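Putative beta-glucosidase (Bifidobacterium adolescentis, PDB 5WAB) hydrolyses beta-glucosidic linkages as a family 3 glycoside hydrolase, releasing terminal sugar units, and probably also acts on an arabinopyranosyl-bearing ginsenoside. Local coordinates at residues N159-N170 with W511-Y520. Sequence-based numbering, arbitrary orientation.
Sequences NQETDRLRVSAN and WPGEEGHVDY
Y520, N170 and Q160 bury the most surface where 159-170 meets 511-520. The phenol of Y520 reaches N159, whose OD1 lies at the ring edge and accepts a very short hydrogen bond from OH (2.5 Å); amide and ring planes stand 56° apart. A169 CB packs against Y520 CZ, and R114 makes a cation-pi contact with the same ring. Q160 crosses to the loop 511-513: its chain is extended beyond CG (chi2 -171°), and NE2 donates to P512 O (2.7 Å) and, within its own segment, to T162 O, both acceptors near the amide plane. Its OE1 accepts a hydrogen bond from a water that also donates to Y520 OH, while CB rests 3.5 Å from W511 CH2, the indole receiving N159 O at its edge. With an alanine at Q160, P512 O and T162 O would probably lose the donor they share, and the bridging water one of its anchors. Against P512, which follows a cis peptide bond, T162 sets CB and CG2 close to the proline ring; its hydroxyl bonds to D420. Farther along, strands 168-170 and 517-519 pair in parallel, from S168 N to G516 O through to Y520 N to N170 O (2.9 Å). On the face bearing S168, H517, N170 and D519, N170 ND2 meets D519 OD1 (3.0 Å) nearly along the C-O axis, and H517 ND1 reaches that oxygen from the opposite face of the carboxylate; S168 OG holds N170 OD1. V167 CG2 touches V518 CG1 (3.7 Å). Within this chain, strand 517-519 is an outer strand of a small mixed sheet continued through 168-170 by 202-203 and 206-207, a parallel strand pairing that joins the N-terminal TIM-barrel-type domain to the C-terminal domain of this family 3 glycoside hydrolase.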
loop_
_atom_site.group_PDB
_atom_site.type_symbol
_atom_site.label_atom_id
_atom_site.label_comp_id
_atom_site.label_asym_id
_atom_site.label_seq_id
_atom_site.Cartn_x
_atom_site.Cartn_y
_atom_site.Cartn_z
ATOM N N ASN A 159 5.602 -5.574 -9.456
ATOM C CA ASN A 159 6.474 -4.884 -8.508
ATOM C C ASN A 159 7.503 -3.981 -9.181
ATOM O O ASN A 159 8.398 -3.467 -8.501
ATOM C CB ASN A 159 7.171 -5.911 -7.619
ATOM C CG ASN A 159 6.225 -7.000 -7.141
ATOM O OD1 ASN A 159 6.295 -8.147 -7.593
ATOM N ND2 ASN A 159 5.331 -6.644 -6.219
ATOM N N GLN A 160 7.422 -3.801 -10.499
ATOM C CA GLN A 160 8.332 -2.917 -11.214
ATOM C C GLN A 160 7.656 -2.424 -12.485
ATOM O O GLN A 160 6.724 -3.046 -12.999
ATOM C CB GLN A 160 9.654 -3.613 -11.539
ATOM C CG GLN A 160 9.555 -4.658 -12.615
ATOM C CD GLN A 160 10.826 -5.449 -12.723
ATOM O OE1 GLN A 160 11.397 -5.847 -11.712
ATOM N NE2 GLN A 160 11.294 -5.670 -13.945
ATOM N N GLU A 161 8.123 -1.276 -12.972
ATOM C CA GLU A 161 7.639 -0.717 -14.230
ATOM C C GLU A 161 8.483 -1.145 -15.418
ATOM O O GLU A 161 7.980 -1.188 -16.546
ATOM C CB GLU A 161 7.631 0.814 -14.160
ATOM C CG GLU A 161 6.576 1.409 -13.251
ATOM C CD GLU A 161 5.173 1.066 -13.701
ATOM O OE1 GLU A 161 4.654 1.763 -14.600
ATOM O OE2 GLU A 161 4.596 0.098 -13.158
ATOM N N THR A 162 9.756 -1.451 -15.181
ATOM C CA THR A 162 10.681 -1.792 -16.253
ATOM C C THR A 162 10.233 -3.056 -16.973
ATOM O O THR A 162 10.207 -4.140 -16.382
ATOM C CB THR A 162 12.085 -1.959 -15.673
ATOM O OG1 THR A 162 12.494 -0.724 -15.073
ATOM C CG2 THR A 162 13.073 -2.341 -16.753
ATOM N N ASP A 163 9.904 -2.910 -18.259
ATOM C CA ASP A 163 9.472 -4.015 -19.117
ATOM C C ASP A 163 8.223 -4.702 -18.569
ATOM O O ASP A 163 8.050 -5.912 -18.729
ATOM C CB ASP A 163 10.602 -5.034 -19.301
ATOM C CG ASP A 163 10.428 -5.890 -20.538
ATOM O OD1 ASP A 163 9.674 -5.477 -21.449
ATOM O OD2 ASP A 163 11.032 -6.984 -20.591
ATOM N N ARG A 164 7.331 -3.933 -17.935
ATOM C CA ARG A 164 6.178 -4.518 -17.253
ATOM C C ARG A 164 5.227 -5.251 -18.192
ATOM O O ARG A 164 4.504 -6.148 -17.742
ATOM C CB ARG A 164 5.408 -3.436 -16.496
ATOM C CG ARG A 164 4.554 -2.551 -17.384
ATOM C CD ARG A 164 4.037 -1.354 -16.616
ATOM N NE ARG A 164 3.365 -0.394 -17.485
ATOM C CZ ARG A 164 2.428 0.455 -17.075
ATOM N NH1 ARG A 164 2.046 0.465 -15.803
ATOM N NH2 ARG A 164 1.870 1.293 -17.939
ATOM N N LEU A 165 5.221 -4.913 -19.483
ATOM C CA LEU A 165 4.292 -5.543 -20.413
ATOM C C LEU A 165 4.743 -6.929 -20.837
ATOM O O LEU A 165 3.924 -7.701 -21.344
ATOM C CB LEU A 165 4.121 -4.678 -21.667
ATOM C CG LEU A 165 3.586 -3.259 -21.484
ATOM C CD1 LEU A 165 3.649 -2.466 -22.789
ATOM C CD2 LEU A 165 2.169 -3.328 -20.984
ATOM N N ARG A 166 6.017 -7.259 -20.644
ATOM C CA ARG A 166 6.562 -8.507 -21.157
ATOM C C ARG A 166 7.250 -9.347 -20.088
ATOM O O ARG A 166 7.265 -10.576 -20.195
ATOM C CB ARG A 166 7.538 -8.212 -22.298
ATOM C CG ARG A 166 6.875 -7.637 -23.542
ATOM C CD ARG A 166 7.893 -7.373 -24.639
ATOM N NE ARG A 166 8.951 -6.480 -24.171
ATOM C CZ ARG A 166 9.973 -6.073 -24.916
ATOM N NH1 ARG A 166 10.082 -6.483 -26.172
ATOM N NH2 ARG A 166 10.882 -5.251 -24.404
ATOM N N VAL A 167 7.818 -8.708 -19.059
ATOM C CA VAL A 167 8.721 -9.423 -18.160
ATOM C C VAL A 167 7.975 -10.531 -17.426
ATOM O O VAL A 167 6.784 -10.411 -17.101
ATOM C CB VAL A 167 9.406 -8.462 -17.170
ATOM C CG1 VAL A 167 8.441 -7.968 -16.108
ATOM C CG2 VAL A 167 10.585 -9.134 -16.515
ATOM N N SER A 168 8.672 -11.634 -17.187
ATOM C CA SER A 168 8.149 -12.727 -16.387
ATOM C C SER A 168 8.759 -12.640 -14.996
ATOM O O SER A 168 9.972 -12.807 -14.832
ATOM C CB SER A 168 8.474 -14.071 -17.036
ATOM O OG SER A 168 8.207 -15.149 -16.154
ATOM N N ALA A 169 7.923 -12.388 -13.998
ATOM C CA ALA A 169 8.380 -12.459 -12.619
ATOM C C ALA A 169 8.448 -13.934 -12.258
ATOM O O ALA A 169 7.414 -14.594 -12.129
ATOM C CB ALA A 169 7.445 -11.690 -11.689
ATOM N N ASN A 170 9.666 -14.454 -12.128
ATOM C CA ASN A 170 9.898 -15.853 -11.789
ATOM C C ASN A 170 10.047 -15.958 -10.276
ATOM O O ASN A 170 11.061 -15.534 -9.707
ATOM C CB ASN A 170 11.122 -16.390 -12.528
ATOM C CG ASN A 170 10.942 -16.374 -14.035
ATOM O OD1 ASN A 170 9.825 -16.518 -14.533
ATOM N ND2 ASN A 170 12.035 -16.190 -14.771
ATOM N N TRP A 511 17.344 -7.014 -10.123
ATOM C CA TRP A 511 16.530 -5.842 -10.382
ATOM C C TRP A 511 17.182 -4.996 -11.469
ATOM O O TRP A 511 18.359 -4.632 -11.324
ATOM C CB TRP A 511 16.348 -5.018 -9.106
ATOM C CG TRP A 511 15.583 -3.756 -9.299
ATOM C CD1 TRP A 511 16.082 -2.556 -9.713
ATOM C CD2 TRP A 511 14.181 -3.553 -9.074
ATOM N NE1 TRP A 511 15.080 -1.620 -9.766
ATOM C CE2 TRP A 511 13.903 -2.204 -9.380
ATOM C CE3 TRP A 511 13.133 -4.379 -8.645
ATOM C CZ2 TRP A 511 12.622 -1.661 -9.274
ATOM C CZ3 TRP A 511 11.858 -3.835 -8.539
ATOM C CH2 TRP A 511 11.617 -2.489 -8.850
ATOM N N PRO A 512 16.464 -4.669 -12.560
ATOM C CA PRO A 512 15.073 -5.030 -12.855
ATOM C C PRO A 512 14.922 -6.281 -13.710
ATOM O O PRO A 512 13.854 -6.497 -14.290
ATOM C CB PRO A 512 14.575 -3.820 -13.633
ATOM C CG PRO A 512 15.781 -3.414 -14.421
ATOM C CD PRO A 512 16.986 -3.707 -13.549
ATOM N N GLY A 513 15.972 -7.085 -13.800
ATOM C CA GLY A 513 15.945 -8.269 -14.631
ATOM C C GLY A 513 16.541 -8.015 -16.000
ATOM O O GLY A 513 17.067 -6.940 -16.302
ATOM N N GLU A 514 16.427 -9.034 -16.850
ATOM C CA GLU A 514 17.063 -9.019 -18.157
ATOM C C GLU A 514 16.371 -10.018 -19.069
ATOM O O GLU A 514 15.844 -11.032 -18.608
ATOM C CB GLU A 514 18.547 -9.366 -18.044
ATOM C CG GLU A 514 18.764 -10.806 -17.639
ATOM C CD GLU A 514 20.149 -11.055 -17.123
ATOM O OE1 GLU A 514 20.694 -10.154 -16.454
ATOM O OE2 GLU A 514 20.685 -12.152 -17.382
ATOM N N GLU A 515 16.384 -9.720 -20.368
ATOM C CA GLU A 515 15.945 -10.660 -21.401
ATOM C C GLU A 515 14.554 -11.215 -21.096
ATOM O O GLU A 515 14.305 -12.420 -21.182
ATOM C CB GLU A 515 16.963 -11.792 -21.558
ATOM C CG GLU A 515 18.326 -11.328 -22.049
ATOM C CD GLU A 515 19.250 -12.477 -22.429
ATOM O OE1 GLU A 515 19.265 -13.507 -21.722
ATOM O OE2 GLU A 515 19.967 -12.345 -23.443
ATOM N N GLY A 516 13.650 -10.329 -20.684
ATOM C CA GLY A 516 12.266 -10.694 -20.487
ATOM C C GLY A 516 11.934 -11.389 -19.184
ATOM O O GLY A 516 10.810 -11.880 -19.042
ATOM N N HIS A 517 12.859 -11.466 -18.230
ATOM C CA HIS A 517 12.539 -12.128 -16.974
ATOM C C HIS A 517 13.303 -11.494 -15.824
ATOM O O HIS A 517 14.395 -10.955 -16.004
ATOM C CB HIS A 517 12.839 -13.626 -17.032
ATOM C CG HIS A 517 14.291 -13.956 -17.178
ATOM N ND1 HIS A 517 15.103 -14.238 -16.100
ATOM C CD2 HIS A 517 15.071 -14.077 -18.278
ATOM C CE1 HIS A 517 16.323 -14.505 -16.531
ATOM N NE2 HIS A 517 16.330 -14.415 -17.849
ATOM N N VAL A 518 12.709 -11.572 -14.635
ATOM C CA VAL A 518 13.338 -11.128 -13.396
ATOM C C VAL A 518 13.073 -12.192 -12.329
ATOM O O VAL A 518 11.915 -12.527 -12.051
ATOM C CB VAL A 518 12.835 -9.741 -12.947
ATOM C CG1 VAL A 518 11.307 -9.672 -12.921
ATOM C CG2 VAL A 518 13.431 -9.356 -11.610
ATOM N N ASP A 519 14.143 -12.753 -11.768
ATOM C CA ASP A 519 14.057 -13.872 -10.838
ATOM C C ASP A 519 14.042 -13.348 -9.405
ATOM O O ASP A 519 14.993 -12.692 -8.969
ATOM C CB ASP A 519 15.231 -14.825 -11.043
ATOM C CG ASP A 519 15.346 -15.299 -12.474
ATOM O OD1 ASP A 519 14.345 -15.196 -13.218
ATOM O OD2 ASP A 519 16.434 -15.782 -12.855
ATOM N N TYR A 520 12.962 -13.618 -8.675
ATOM C CA TYR A 520 12.856 -13.153 -7.290
ATOM C C TYR A 520 13.720 -14.045 -6.394
ATOM O O TYR A 520 13.242 -14.802 -5.546
ATOM C CB TYR A 520 11.403 -13.146 -6.844
ATOM C CG TYR A 520 10.559 -12.030 -7.429
ATOM C CD1 TYR A 520 10.941 -11.355 -8.589
ATOM C CD2 TYR A 520 9.366 -11.663 -6.823
ATOM C CE1 TYR A 520 10.152 -10.338 -9.114
ATOM C CE2 TYR A 520 8.580 -10.658 -7.336
ATOM C CZ TYR A 520 8.970 -10.001 -8.479
ATOM O OH TYR A 520 8.162 -9.005 -8.967
HETATM O O HOH W 1 10.129 -6.748 -9.529
#